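Local coordinates for protein GTPase HflX (Sulfolobus solfataricus P2, PDB 2QTF) that binds and hydrolyses GTP specifically, associates with the 50S ribosomal subunit and may act in protein synthesis or ribosome biogenesis, at residues K192-N197 with I333-R338; I107-L112 with R151-L156; G183-T188 with L261-D266; Y187-K192 with L299-K304. All coordinates share one frame; numbering follows the deposited sequence.

Contacts 1, 3 and 4 line the inferred GTP site in the G domain, their centres 8 to 11 Å apart. Contact 3 is the central parallel strand pair from which the phosphate-binding loop springs; contact 4 fastens that loop to the segment 299-304, and contact 1 packs the helix that follows it against the loop 333-338. Lys192 belongs to contacts 1 and 4, and a sulfate bound at the loop touches both. Ser334 OG to Asp303 OD1 (2.7 Å) and Ile265 O to Asn300 N (2.8 Å) join the segments further. Contact 2, a helix pair in the middle region, lies apart, its centre 30 to 37 Å from the others.

Contact 1: residues K192-N197 with I333-R338; sequences KTSLFN and ISALKR. With SO4 (sulfate ion), chain F; ACT (acetate ion), chain H.
Ser194 OG lies 3.5 Å from Ala335 CB across the contact and is hydrogen-bonded back to Gly191 O. Two residues earlier, the ammonium of Lys192 is gripped by several oxygens: NZ donates to sulfate O3 and acetate OXT, each at 2.9 Å, and to Gly186 O, while a weak bond to Tyr187 O makes a fourth acceptor, so the three protons must be shared. Bends at chi3 (-50°) and chi4 (-66°) curl the chain so that NZ reaches the sulfate. Sulfate O1 takes both Thr193 N and Thr193 OG1, each at 3.0 Å. Helix 192-197 meets the loop by packing, without a hydrogen bond. Ser194 CB is touched by Leu336 CD2. Deeper in, Leu195 and Ile333 cross at about a right angle, their CD1 methyls 3.7 Å apart, and Ala335 CB sits beside Leu195 N. Leu344 and strand 260-266 also pack on Leu195. Within the loop, Lys337 N donates to Ser334 OG at 3.1 Å, an ST motif, and Ala335 N is held by Asn300 OD1. Van der Waals packing alone thus joins the inferred guanine-side loop to the phosphate-side helix, Lys192 NZ, Ser194 OG and Ser334 OG being engaged elsewhere.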
loop_
_atom_site.group_PDB
_atom_site.type_symbol
_atom_site.label_atom_id
_atom_site.label_comp_id
_atom_site.label_asym_id
_atom_site.label_seq_id
_atom_site.Cartn_x
_atom_site.Cartn_y
_atom_site.Cartn_z
ATOM N N LYS A 192 5.094 -5.679 -5.619
ATOM C CA LYS A 192 5.003 -4.436 -6.404
ATOM C C LYS A 192 6.199 -3.461 -6.288
ATOM O O LYS A 192 6.579 -2.886 -7.283
ATOM C CB LYS A 192 3.751 -3.596 -5.993
ATOM C CG LYS A 192 2.391 -4.250 -6.358
ATOM C CD LYS A 192 1.208 -3.268 -5.946
ATOM C CE LYS A 192 1.325 -2.760 -4.506
ATOM N NZ LYS A 192 1.168 -3.768 -3.411
ATOM N N THR A 193 6.723 -3.218 -5.063
ATOM C CA THR A 193 7.892 -2.326 -4.897
ATOM C C THR A 193 9.107 -2.977 -5.577
ATOM O O THR A 193 9.830 -2.282 -6.293
ATOM C CB THR A 193 8.150 -2.138 -3.388
ATOM O OG1 THR A 193 6.987 -1.555 -2.865
ATOM C CG2 THR A 193 9.372 -1.262 -3.092
ATOM N N SER A 194 9.249 -4.308 -5.457
ATOM C CA SER A 194 10.422 -4.994 -6.043
ATOM C C SER A 194 10.320 -4.884 -7.534
ATOM O O SER A 194 11.348 -4.654 -8.178
ATOM C CB SER A 194 10.600 -6.466 -5.659
ATOM O OG SER A 194 9.462 -7.157 -6.081
ATOM N N LEU A 195 9.137 -5.003 -8.106
ATOM C CA LEU A 195 8.974 -4.849 -9.583
ATOM C C LEU A 195 9.277 -3.395 -10.075
ATOM O O LEU A 195 10.028 -3.149 -11.037
ATOM C CB LEU A 195 7.553 -5.181 -9.941
ATOM C CG LEU A 195 7.253 -5.069 -11.456
ATOM C CD1 LEU A 195 8.226 -6.068 -12.069
ATOM C CD2 LEU A 195 5.860 -5.637 -11.713
ATOM N N PHE A 196 8.735 -2.432 -9.358
ATOM C CA PHE A 196 9.023 -1.000 -9.640
ATOM C C PHE A 196 10.528 -0.705 -9.573
ATOM O O PHE A 196 11.127 -0.088 -10.481
ATOM C CB PHE A 196 8.318 -0.129 -8.593
ATOM C CG PHE A 196 8.339 1.336 -8.939
ATOM C CD1 PHE A 196 7.319 1.863 -9.679
ATOM C CD2 PHE A 196 9.339 2.209 -8.423
ATOM C CE1 PHE A 196 7.261 3.217 -10.009
ATOM C CE2 PHE A 196 9.276 3.608 -8.775
ATOM C CZ PHE A 196 8.203 4.043 -9.607
ATOM N N ASN A 197 11.151 -1.154 -8.490
ATOM C CA ASN A 197 12.550 -0.895 -8.323
ATOM C C ASN A 197 13.353 -1.551 -9.361
ATOM O O ASN A 197 14.392 -1.001 -9.845
ATOM C CB ASN A 197 13.033 -1.362 -6.937
ATOM C CG ASN A 197 12.606 -0.442 -5.871
ATOM O OD1 ASN A 197 12.063 0.635 -6.156
ATOM N ND2 ASN A 197 12.825 -0.840 -4.617
ATOM N N ILE A 333 7.302 -13.920 -13.867
ATOM C CA ILE A 333 8.591 -13.295 -13.641
ATOM C C ILE A 333 9.050 -13.585 -12.234
ATOM O O ILE A 333 8.248 -14.026 -11.371
ATOM C CB ILE A 333 8.502 -11.715 -13.727
ATOM C CG1 ILE A 333 7.512 -11.204 -12.625
ATOM C CG2 ILE A 333 8.092 -11.299 -15.171
ATOM C CD1 ILE A 333 7.459 -9.620 -12.496
ATOM N N SER A 334 10.304 -13.277 -11.947
ATOM C CA SER A 334 10.749 -13.151 -10.550
ATOM C C SER A 334 11.474 -11.819 -10.431
ATOM O O SER A 334 12.588 -11.666 -10.942
ATOM C CB SER A 334 11.626 -14.278 -10.088
ATOM O OG SER A 334 12.145 -13.834 -8.833
ATOM N N ALA A 335 10.813 -10.824 -9.869
ATOM C CA ALA A 335 11.429 -9.487 -9.722
ATOM C C ALA A 335 12.641 -9.577 -8.833
ATOM O O ALA A 335 13.600 -8.913 -9.138
ATOM C CB ALA A 335 10.432 -8.408 -9.211
ATOM N N LEU A 336 12.651 -10.459 -7.813
ATOM C CA LEU A 336 13.846 -10.568 -6.877
ATOM C C LEU A 336 15.048 -11.253 -7.476
ATOM O O LEU A 336 16.164 -10.858 -7.253
ATOM C CB LEU A 336 13.524 -11.333 -5.575
ATOM C CG LEU A 336 12.962 -10.398 -4.480
ATOM C CD1 LEU A 336 13.281 -11.026 -3.090
ATOM C CD2 LEU A 336 13.455 -8.878 -4.518
ATOM N N LYS A 337 14.795 -12.318 -8.216
ATOM C CA LYS A 337 15.814 -13.134 -8.817
ATOM C C LYS A 337 16.141 -12.698 -10.225
ATOM O O LYS A 337 17.085 -13.239 -10.835
ATOM C CB LYS A 337 15.327 -14.572 -8.847
ATOM C CG LYS A 337 15.482 -15.245 -7.493
ATOM C CD LYS A 337 16.910 -15.212 -6.970
ATOM C CE LYS A 337 16.894 -15.469 -5.462
ATOM N NZ LYS A 337 18.214 -16.010 -4.904
ATOM N N ARG A 338 15.349 -11.757 -10.733
ATOM C CA ARG A 338 15.533 -11.129 -12.038
ATOM C C ARG A 338 15.332 -12.224 -13.071
ATOM O O ARG A 338 16.251 -12.459 -13.906
ATOM C CB ARG A 338 17.024 -10.537 -12.171
ATOM C CG ARG A 338 17.342 -9.178 -11.496
ATOM C CD ARG A 338 18.930 -8.923 -11.221
ATOM N NE ARG A 338 19.179 -9.507 -9.914
ATOM C CZ ARG A 338 20.132 -10.329 -9.534
ATOM N NH1 ARG A 338 21.156 -10.616 -10.303
ATOM N NH2 ARG A 338 20.108 -10.776 -8.293
HETATM S S SO4 F . 4.434 -5.065 -2.212
HETATM O O1 SO4 F . 5.152 -3.876 -2.628
HETATM O O2 SO4 F . 5.262 -6.254 -2.264
HETATM O O3 SO4 F . 3.434 -5.547 -3.154
HETATM O O4 SO4 F . 3.892 -4.913 -0.840
HETATM C C ACT H . 0.795 -1.450 -0.511
HETATM O O ACT H . 0.775 -0.432 -1.339
HETATM O OXT ACT H . 0.312 -2.605 -0.844
HETATM C CH3 ACT H . 1.368 -1.225 0.895
#

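Contact 2: residues I107-L112 with R151-L156; sequences IELARL and RRINKL
Glu108 and Arg152 form the polar side, a salt bridge in which Arg152 NE donates to Glu108 OE1 at 2.9 Å and NH2 adds a weak bond to the same oxygen. The carboxylate and guanidinium planes stand 78° apart, so the pair is not the flat two-oxygen fork: OE1 is met from above its own plane, and OE2 lies over one guanidinium face. Glu108 reaches across fully extended, CG anti to the backbone N (chi1 -179°). A cadmium ion lies about 3 Å from the nearest Glu108 side-chain atom and would probably draw on the carboxylate's charge as well. The apolar contacts lie beneath. Leu109 CD1 meets Ile153 CG2 at 3.6 Å, Leu112 CB presses tightly on Ile153 CG1 at 3.4 Å, and the CD1 methyls of Leu112 and Leu156 touch at 3.7 Å, their side chains crossing at about a right angle. Segments 107-112 and 151-156, axes 9.7 Å apart and directions differing by 150°, belong to helices 101-121 and 145-164, a near-antiparallel helix pair within the middle region of this HflX protein.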
loop_
_atom_site.group_PDB
_atom_site.type_symbol
_atom_site.label_atom_id
_atom_site.label_comp_id
_atom_site.label_asym_id
_atom_site.label_seq_id
_atom_site.Cartn_x
_atom_site.Cartn_y
_atom_site.Cartn_z
ATOM N N ILE A 107 -7.734 11.848 3.177
ATOM C CA ILE A 107 -6.706 11.382 4.153
ATOM C C ILE A 107 -6.633 12.369 5.326
ATOM O O ILE A 107 -6.610 12.005 6.473
ATOM C CB ILE A 107 -5.279 11.256 3.423
ATOM C CG1 ILE A 107 -5.366 10.057 2.428
ATOM C CG2 ILE A 107 -4.098 11.068 4.562
ATOM C CD1 ILE A 107 -4.385 10.094 1.251
ATOM N N GLU A 108 -6.628 13.655 5.039
ATOM C CA GLU A 108 -6.510 14.600 6.111
ATOM C C GLU A 108 -7.798 14.537 7.012
ATOM O O GLU A 108 -7.720 14.656 8.254
ATOM C CB GLU A 108 -6.442 16.035 5.561
ATOM C CG GLU A 108 -6.275 16.928 6.886
ATOM C CD GLU A 108 -6.130 18.357 6.659
ATOM O OE1 GLU A 108 -5.834 19.032 7.698
ATOM O OE2 GLU A 108 -6.314 18.788 5.464
ATOM N N LEU A 109 -8.941 14.404 6.362
ATOM C CA LEU A 109 -10.273 14.223 7.063
ATOM C C LEU A 109 -10.198 13.012 8.023
ATOM O O LEU A 109 -10.519 13.113 9.205
ATOM C CB LEU A 109 -11.387 14.005 5.999
ATOM C CG LEU A 109 -12.798 13.776 6.680
ATOM C CD1 LEU A 109 -13.213 15.015 7.601
ATOM C CD2 LEU A 109 -13.827 13.523 5.574
ATOM N N ALA A 110 -9.722 11.871 7.533
ATOM C CA ALA A 110 -9.575 10.682 8.390
ATOM C C ALA A 110 -8.582 10.887 9.540
ATOM O O ALA A 110 -8.788 10.388 10.679
ATOM C CB ALA A 110 -9.203 9.437 7.550
ATOM N N ARG A 111 -7.436 11.534 9.251
ATOM C CA ARG A 111 -6.473 11.853 10.366
ATOM C C ARG A 111 -7.124 12.771 11.443
ATOM O O ARG A 111 -6.923 12.583 12.641
ATOM C CB ARG A 111 -5.237 12.525 9.747
ATOM C CG ARG A 111 -4.337 11.530 9.003
ATOM C CD ARG A 111 -3.151 12.309 8.252
ATOM N NE ARG A 111 -2.121 11.350 7.876
ATOM C CZ ARG A 111 -1.109 11.656 7.067
ATOM N NH1 ARG A 111 -1.082 12.854 6.456
ATOM N NH2 ARG A 111 -0.123 10.822 6.976
ATOM N N LEU A 112 -7.788 13.842 11.033
ATOM C CA LEU A 112 -8.491 14.739 11.970
ATOM C C LEU A 112 -9.508 14.024 12.791
ATOM O O LEU A 112 -9.596 14.246 14.031
ATOM C CB LEU A 112 -9.189 15.882 11.209
ATOM C CG LEU A 112 -8.180 16.862 10.561
ATOM C CD1 LEU A 112 -8.885 17.875 9.703
ATOM C CD2 LEU A 112 -7.259 17.562 11.641
ATOM N N ARG A 151 -14.117 22.313 13.194
ATOM C CA ARG A 151 -14.314 23.228 12.078
ATOM C C ARG A 151 -13.529 22.815 10.848
ATOM O O ARG A 151 -14.004 22.993 9.710
ATOM C CB ARG A 151 -13.885 24.706 12.408
ATOM C CG ARG A 151 -14.758 25.482 13.466
ATOM C CD ARG A 151 -14.327 27.030 13.527
ATOM N NE ARG A 151 -12.967 27.271 14.042
ATOM C CZ ARG A 151 -12.641 27.245 15.336
ATOM N NH1 ARG A 151 -13.567 26.971 16.254
ATOM N NH2 ARG A 151 -11.378 27.501 15.736
ATOM N N ARG A 152 -12.290 22.333 11.030
ATOM C CA ARG A 152 -11.572 21.818 9.874
ATOM C C ARG A 152 -12.223 20.567 9.287
ATOM O O ARG A 152 -12.326 20.411 8.063
ATOM C CB ARG A 152 -10.103 21.563 10.283
ATOM C CG ARG A 152 -9.219 20.980 9.170
ATOM C CD ARG A 152 -8.519 22.015 8.345
ATOM N NE ARG A 152 -7.184 21.594 7.840
ATOM C CZ ARG A 152 -6.615 22.188 6.784
ATOM N NH1 ARG A 152 -7.282 23.188 6.169
ATOM N NH2 ARG A 152 -5.395 21.827 6.342
ATOM N N ILE A 153 -12.667 19.670 10.141
ATOM C CA ILE A 153 -13.343 18.431 9.644
ATOM C C ILE A 153 -14.617 18.867 8.857
ATOM O O ILE A 153 -14.872 18.409 7.744
ATOM C CB ILE A 153 -13.731 17.584 10.798
ATOM C CG1 ILE A 153 -12.457 16.848 11.333
ATOM C CG2 ILE A 153 -14.908 16.569 10.367
ATOM C CD1 ILE A 153 -12.591 16.362 12.762
ATOM N N ASN A 154 -15.392 19.808 9.430
ATOM C CA ASN A 154 -16.604 20.288 8.685
ATOM C C ASN A 154 -16.379 21.013 7.347
ATOM O O ASN A 154 -17.052 20.708 6.351
ATOM C CB ASN A 154 -17.560 20.983 9.634
ATOM C CG ASN A 154 -18.158 20.007 10.604
ATOM O OD1 ASN A 154 -18.393 18.780 10.261
ATOM N ND2 ASN A 154 -18.437 20.495 11.813
ATOM N N LYS A 155 -15.353 21.841 7.278
ATOM C CA LYS A 155 -14.865 22.369 6.032
ATOM C C LYS A 155 -14.447 21.338 4.969
ATOM O O LYS A 155 -14.822 21.472 3.769
ATOM C CB LYS A 155 -13.702 23.401 6.271
ATOM C CG LYS A 155 -12.991 23.887 4.929
ATOM C CD LYS A 155 -11.695 24.762 5.173
ATOM C CE LYS A 155 -10.933 25.252 3.845
ATOM N NZ LYS A 155 -9.572 25.717 4.343
ATOM N N LEU A 156 -13.611 20.342 5.354
ATOM C CA LEU A 156 -13.230 19.286 4.397
ATOM C C LEU A 156 -14.501 18.507 3.928
ATOM O O LEU A 156 -14.635 18.184 2.764
ATOM C CB LEU A 156 -12.203 18.329 5.075
ATOM C CG LEU A 156 -10.848 18.984 5.241
ATOM C CD1 LEU A 156 -9.972 18.049 6.176
ATOM C CD2 LEU A 156 -10.335 18.983 3.819
#

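Contact 3: residues G183-T188 with L261-D266; sequences GIVGYT and LILVID. With ACT (acetate ion), chain H.
Strand 183-185 and strand 261-266 run parallel, axes 4.6 Å apart and directions differing by 21°, with Gly183 beside Leu261, Ile184 beside Ile262 and Val185 beside Leu263. Three bonds zigzag between them: Ile262 N to Gly183 O (2.7 Å), Val185 N to Ile262 O (2.9 Å) and Val264 N to Val185 O (2.9 Å). Where the chains part, a water continues the join, accepting from Tyr187 N and donating to Val264 O at 2.6 Å. On one face Val185 CG2 touches Leu263 CD1 at 3.9 Å, the two side chains crossing at about a right angle, and lies more loosely against Leu261 CD1; Phe282 of helix 271-288 packs on Leu263. On the other face Val264 CG1 is anti to the backbone N (chi1 -170°), which puts CG2 anti to the carbonyl carbon, and CG2 meets Ile184 CG2 at 3.6 Å. From helix 192-200, Phe196 packs on Ile184, and Leu195 on Ile262 and Val264. At Gly186 (phi 146°) a CB would jam against the preceding carbonyl O and also meet Val264 O. This is the central parallel pair of a P-loop GTPase fold, whose first strand opens into the Walker A loop of the inferred GTP site.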
loop_
_atom_site.group_PDB
_atom_site.type_symbol
_atom_site.label_atom_id
_atom_site.label_comp_id
_atom_site.label_asym_id
_atom_site.label_seq_id
_atom_site.Cartn_x
_atom_site.Cartn_y
_atom_site.Cartn_z
ATOM N N GLY A 183 0.482 2.054 -14.537
ATOM C CA GLY A 183 0.338 1.932 -13.084
ATOM C C GLY A 183 0.519 0.468 -12.631
ATOM O O GLY A 183 0.036 -0.465 -13.255
ATOM N N ILE A 184 1.237 0.268 -11.529
ATOM C CA ILE A 184 1.429 -1.058 -10.966
ATOM C C ILE A 184 0.452 -1.196 -9.812
ATOM O O ILE A 184 0.535 -0.402 -8.797
ATOM C CB ILE A 184 2.880 -1.160 -10.413
ATOM C CG1 ILE A 184 3.856 -1.100 -11.653
ATOM C CG2 ILE A 184 3.163 -2.586 -9.669
ATOM C CD1 ILE A 184 5.335 -0.863 -11.311
ATOM N N VAL A 185 -0.398 -2.229 -9.899
ATOM C CA VAL A 185 -1.388 -2.536 -8.866
ATOM C C VAL A 185 -1.275 -3.984 -8.419
ATOM O O VAL A 185 -0.559 -4.811 -9.035
ATOM C CB VAL A 185 -2.830 -2.288 -9.376
ATOM C CG1 VAL A 185 -2.952 -0.797 -9.703
ATOM C CG2 VAL A 185 -3.090 -3.168 -10.677
ATOM N N GLY A 186 -1.944 -4.281 -7.310
ATOM C CA GLY A 186 -1.899 -5.632 -6.765
ATOM C C GLY A 186 -1.955 -5.626 -5.245
ATOM O O GLY A 186 -1.656 -4.595 -4.613
ATOM N N TYR A 187 -2.155 -6.805 -4.642
ATOM C CA TYR A 187 -2.163 -6.851 -3.194
ATOM C C TYR A 187 -0.828 -6.567 -2.547
ATOM O O TYR A 187 0.225 -6.841 -3.102
ATOM C CB TYR A 187 -2.570 -8.257 -2.740
ATOM C CG TYR A 187 -4.069 -8.262 -2.608
ATOM C CD1 TYR A 187 -4.883 -8.659 -3.698
ATOM C CD2 TYR A 187 -4.665 -7.787 -1.412
ATOM C CE1 TYR A 187 -6.324 -8.648 -3.594
ATOM C CE2 TYR A 187 -6.096 -7.688 -1.323
ATOM C CZ TYR A 187 -6.866 -8.185 -2.364
ATOM O OH TYR A 187 -8.191 -8.127 -2.208
ATOM N N THR A 188 -0.888 -6.116 -1.300
ATOM C CA THR A 188 0.247 -6.045 -0.462
ATOM C C THR A 188 1.040 -7.359 -0.502
ATOM O O THR A 188 0.488 -8.464 -0.486
ATOM C CB THR A 188 -0.263 -5.812 1.016
ATOM O OG1 THR A 188 -1.023 -4.626 0.978
ATOM C CG2 THR A 188 0.860 -5.663 1.979
ATOM N N LEU A 261 -2.218 -0.851 -16.915
ATOM C CA LEU A 261 -1.799 -1.282 -15.559
ATOM C C LEU A 261 -1.050 -2.571 -15.688
ATOM O O LEU A 261 -1.310 -3.421 -16.623
ATOM C CB LEU A 261 -3.055 -1.596 -14.696
ATOM C CG LEU A 261 -4.034 -0.462 -14.406
ATOM C CD1 LEU A 261 -5.310 -0.998 -13.651
ATOM C CD2 LEU A 261 -3.395 0.744 -13.746
ATOM N N ILE A 262 -0.178 -2.761 -14.732
ATOM C CA ILE A 262 0.455 -4.060 -14.524
ATOM C C ILE A 262 -0.133 -4.563 -13.228
ATOM O O ILE A 262 0.042 -3.906 -12.219
ATOM C CB ILE A 262 1.994 -3.926 -14.350
ATOM C CG1 ILE A 262 2.624 -3.390 -15.704
ATOM C CG2 ILE A 262 2.630 -5.246 -13.743
ATOM C CD1 ILE A 262 4.184 -2.950 -15.601
ATOM N N LEU A 263 -0.772 -5.758 -13.272
ATOM C CA LEU A 263 -1.314 -6.411 -12.093
ATOM C C LEU A 263 -0.419 -7.500 -11.640
ATOM O O LEU A 263 -0.118 -8.472 -12.360
ATOM C CB LEU A 263 -2.702 -7.028 -12.355
ATOM C CG LEU A 263 -3.330 -7.849 -11.230
ATOM C CD1 LEU A 263 -3.741 -6.950 -10.031
ATOM C CD2 LEU A 263 -4.674 -8.525 -11.826
ATOM N N VAL A 264 0.027 -7.331 -10.427
ATOM C CA VAL A 264 1.049 -8.206 -9.865
ATOM C C VAL A 264 0.369 -9.242 -8.981
ATOM O O VAL A 264 -0.484 -8.880 -8.134
ATOM C CB VAL A 264 2.158 -7.445 -9.053
ATOM C CG1 VAL A 264 3.317 -8.336 -8.698
ATOM C CG2 VAL A 264 2.739 -6.187 -9.795
ATOM N N ILE A 265 0.723 -10.505 -9.162
ATOM C CA ILE A 265 0.024 -11.668 -8.454
ATOM C C ILE A 265 1.077 -12.551 -7.872
ATOM O O ILE A 265 2.040 -12.935 -8.596
ATOM C CB ILE A 265 -0.870 -12.513 -9.417
ATOM C CG1 ILE A 265 -1.857 -11.578 -10.133
ATOM C CG2 ILE A 265 -1.661 -13.591 -8.597
ATOM C CD1 ILE A 265 -3.031 -10.969 -9.120
ATOM N N ASP A 266 0.979 -12.808 -6.558
ATOM C CA ASP A 266 1.872 -13.761 -5.922
ATOM C C ASP A 266 1.733 -15.215 -6.449
ATOM O O ASP A 266 0.804 -15.904 -6.043
ATOM C CB ASP A 266 1.714 -13.664 -4.397
ATOM C CG ASP A 266 2.743 -14.475 -3.637
ATOM O OD1 ASP A 266 3.447 -15.364 -4.233
ATOM O OD2 ASP A 266 2.824 -14.228 -2.446
HETATM C C ACT H . 0.795 -1.450 -0.511
HETATM O O ACT H . 0.775 -0.432 -1.339
HETATM O OXT ACT H . 0.312 -2.605 -0.844
HETATM C CH3 ACT H . 1.368 -1.225 0.895
HETATM O O HOH W 1 -2.466 -9.092 -6.425
#

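Contact 4: residues Y187-K192 with L299-K304; sequences YTNSGK and LNKIDK. With SO4 (sulfate ion), chain F; ACT (acetate ion), chain H.
Asn300 and Lys301 fasten the phosphate-binding loop by its carbonyls, the tight side of the contact. Asn300 ND2 donates to Ser190 O at 2.9 Å, nearly straight (175°), in the carbonyl plane on a lone pair. Gly191 CA is 3.5 Å from Asn300 ND2; a CB there would run into ND2, so the close approach depends on glycine. Asn300 OD1 accepts from Ala335 N, so both ends fix the amide's rotation. Lys301, with CG anti to the carbonyl carbon (chi1 -57°) and the chain beyond extended, brings NZ to Asn189 O at 2.7 Å, 38° above the carbonyl plane. The looser side is partly exposed Asn189, which leans on helix 13-22, its OD1 3.9 Å from Lys301 NZ; Asp266 OD2 makes a long, weak ion pair with NZ. Backbone amides meet the sulfate, Asn189 N to O4 at 2.8 Å and Gly191 N to O2 at 2.9 Å. The pattern is that of GTPases, where the NKxD motif, here Asn300 to Asp303, braces the P-loop.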
loop_
_atom_site.group_PDB
_atom_site.type_symbol
_atom_site.label_atom_id
_atom_site.label_comp_id
_atom_site.label_asym_id
_atom_site.label_seq_id
_atom_site.Cartn_x
_atom_site.Cartn_y
_atom_site.Cartn_z
ATOM N N TYR A 187 -2.155 -6.805 -4.642
ATOM C CA TYR A 187 -2.163 -6.851 -3.194
ATOM C C TYR A 187 -0.828 -6.567 -2.547
ATOM O O TYR A 187 0.225 -6.841 -3.102
ATOM C CB TYR A 187 -2.570 -8.257 -2.740
ATOM C CG TYR A 187 -4.069 -8.262 -2.608
ATOM C CD1 TYR A 187 -4.883 -8.659 -3.698
ATOM C CD2 TYR A 187 -4.665 -7.787 -1.412
ATOM C CE1 TYR A 187 -6.324 -8.648 -3.594
ATOM C CE2 TYR A 187 -6.096 -7.688 -1.323
ATOM C CZ TYR A 187 -6.866 -8.185 -2.364
ATOM O OH TYR A 187 -8.191 -8.127 -2.208
ATOM N N THR A 188 -0.888 -6.116 -1.300
ATOM C CA THR A 188 0.247 -6.045 -0.462
ATOM C C THR A 188 1.040 -7.359 -0.502
ATOM O O THR A 188 0.488 -8.464 -0.486
ATOM C CB THR A 188 -0.263 -5.812 1.016
ATOM O OG1 THR A 188 -1.023 -4.626 0.978
ATOM C CG2 THR A 188 0.860 -5.663 1.979
ATOM N N ASN A 189 2.349 -7.207 -0.544
ATOM C CA ASN A 189 3.262 -8.324 -0.498
ATOM C C ASN A 189 3.219 -9.205 -1.769
ATOM O O ASN A 189 3.610 -10.374 -1.768
ATOM C CB ASN A 189 2.970 -9.160 0.751
ATOM C CG ASN A 189 4.156 -9.755 1.286
ATOM O OD1 ASN A 189 5.270 -9.264 1.067
ATOM N ND2 ASN A 189 3.978 -10.871 1.984
ATOM N N SER A 190 2.759 -8.619 -2.862
ATOM C CA SER A 190 2.781 -9.413 -4.145
ATOM C C SER A 190 4.137 -9.134 -4.884
ATOM O O SER A 190 4.495 -9.793 -5.870
ATOM C CB SER A 190 1.583 -9.005 -4.969
ATOM O OG SER A 190 1.688 -7.589 -5.261
ATOM N N GLY A 191 4.893 -8.174 -4.370
ATOM C CA GLY A 191 6.184 -7.771 -5.034
ATOM C C GLY A 191 6.085 -6.514 -5.883
ATOM O O GLY A 191 6.972 -6.232 -6.729
ATOM N N LYS A 192 5.094 -5.679 -5.619
ATOM C CA LYS A 192 5.003 -4.436 -6.404
ATOM C C LYS A 192 6.199 -3.461 -6.288
ATOM O O LYS A 192 6.579 -2.886 -7.283
ATOM C CB LYS A 192 3.751 -3.596 -5.993
ATOM C CG LYS A 192 2.391 -4.250 -6.358
ATOM C CD LYS A 192 1.208 -3.268 -5.946
ATOM C CE LYS A 192 1.325 -2.760 -4.506
ATOM N NZ LYS A 192 1.168 -3.768 -3.411
ATOM N N LEU A 299 2.645 -12.701 -13.038
ATOM C CA LEU A 299 2.731 -13.714 -12.018
ATOM C C LEU A 299 4.143 -13.761 -11.447
ATOM O O LEU A 299 5.082 -14.220 -12.092
ATOM C CB LEU A 299 2.291 -15.075 -12.664
ATOM C CG LEU A 299 2.116 -16.272 -11.790
ATOM C CD1 LEU A 299 1.095 -15.819 -10.588
ATOM C CD2 LEU A 299 1.553 -17.415 -12.682
ATOM N N ASN A 300 4.289 -13.199 -10.246
ATOM C CA ASN A 300 5.562 -12.891 -9.654
ATOM C C ASN A 300 5.986 -13.933 -8.599
ATOM O O ASN A 300 5.164 -14.802 -8.253
ATOM C CB ASN A 300 5.463 -11.498 -8.988
ATOM C CG ASN A 300 6.831 -10.924 -8.601
ATOM O OD1 ASN A 300 7.861 -11.138 -9.255
ATOM N ND2 ASN A 300 6.862 -10.217 -7.498
ATOM N N LYS A 301 7.261 -13.849 -8.191
ATOM C CA LYS A 301 7.922 -14.658 -7.142
ATOM C C LYS A 301 8.025 -16.102 -7.584
ATOM O O LYS A 301 8.041 -17.018 -6.728
ATOM C CB LYS A 301 7.122 -14.577 -5.826
ATOM C CG LYS A 301 6.931 -13.201 -5.317
ATOM C CD LYS A 301 6.421 -13.284 -3.836
ATOM C CE LYS A 301 6.163 -11.908 -3.347
ATOM N NZ LYS A 301 5.921 -11.855 -1.840
ATOM N N ILE A 302 8.124 -16.326 -8.905
ATOM C CA ILE A 302 8.090 -17.664 -9.462
ATOM C C ILE A 302 9.306 -18.514 -9.025
ATOM O O ILE A 302 9.271 -19.758 -9.181
ATOM C CB ILE A 302 8.062 -17.690 -11.012
ATOM C CG1 ILE A 302 9.456 -17.159 -11.631
ATOM C CG2 ILE A 302 6.686 -17.084 -11.537
ATOM C CD1 ILE A 302 9.505 -17.199 -13.211
ATOM N N ASP A 303 10.349 -17.863 -8.521
ATOM C CA ASP A 303 11.488 -18.596 -7.981
ATOM C C ASP A 303 11.118 -19.441 -6.741
ATOM O O ASP A 303 11.743 -20.501 -6.497
ATOM C CB ASP A 303 12.655 -17.642 -7.646
ATOM C CG ASP A 303 12.264 -16.525 -6.680
ATOM O OD1 ASP A 303 11.386 -15.635 -7.008
ATOM O OD2 ASP A 303 12.907 -16.505 -5.598
ATOM N N LYS A 304 10.102 -18.966 -5.999
ATOM C CA LYS A 304 9.673 -19.564 -4.735
ATOM C C LYS A 304 8.501 -20.519 -4.859
ATOM O O LYS A 304 8.026 -21.005 -3.843
ATOM C CB LYS A 304 9.336 -18.451 -3.729
ATOM C CG LYS A 304 10.613 -17.848 -3.115
ATOM C CD LYS A 304 10.446 -16.405 -2.607
ATOM C CE LYS A 304 11.769 -15.911 -1.900
ATOM N NZ LYS A 304 11.700 -16.056 -0.411
HETATM S S SO4 F . 4.434 -5.065 -2.212
HETATM O O1 SO4 F . 5.152 -3.876 -2.628
HETATM O O2 SO4 F . 5.262 -6.254 -2.264
HETATM O O3 SO4 F . 3.434 -5.547 -3.154
HETATM O O4 SO4 F . 3.892 -4.913 -0.840
HETATM C C ACT H . 0.795 -1.450 -0.511
HETATM O O ACT H . 0.775 -0.432 -1.339
HETATM O OXT ACT H . 0.312 -2.605 -0.844
HETATM C CH3 ACT H . 1.368 -1.225 0.895
#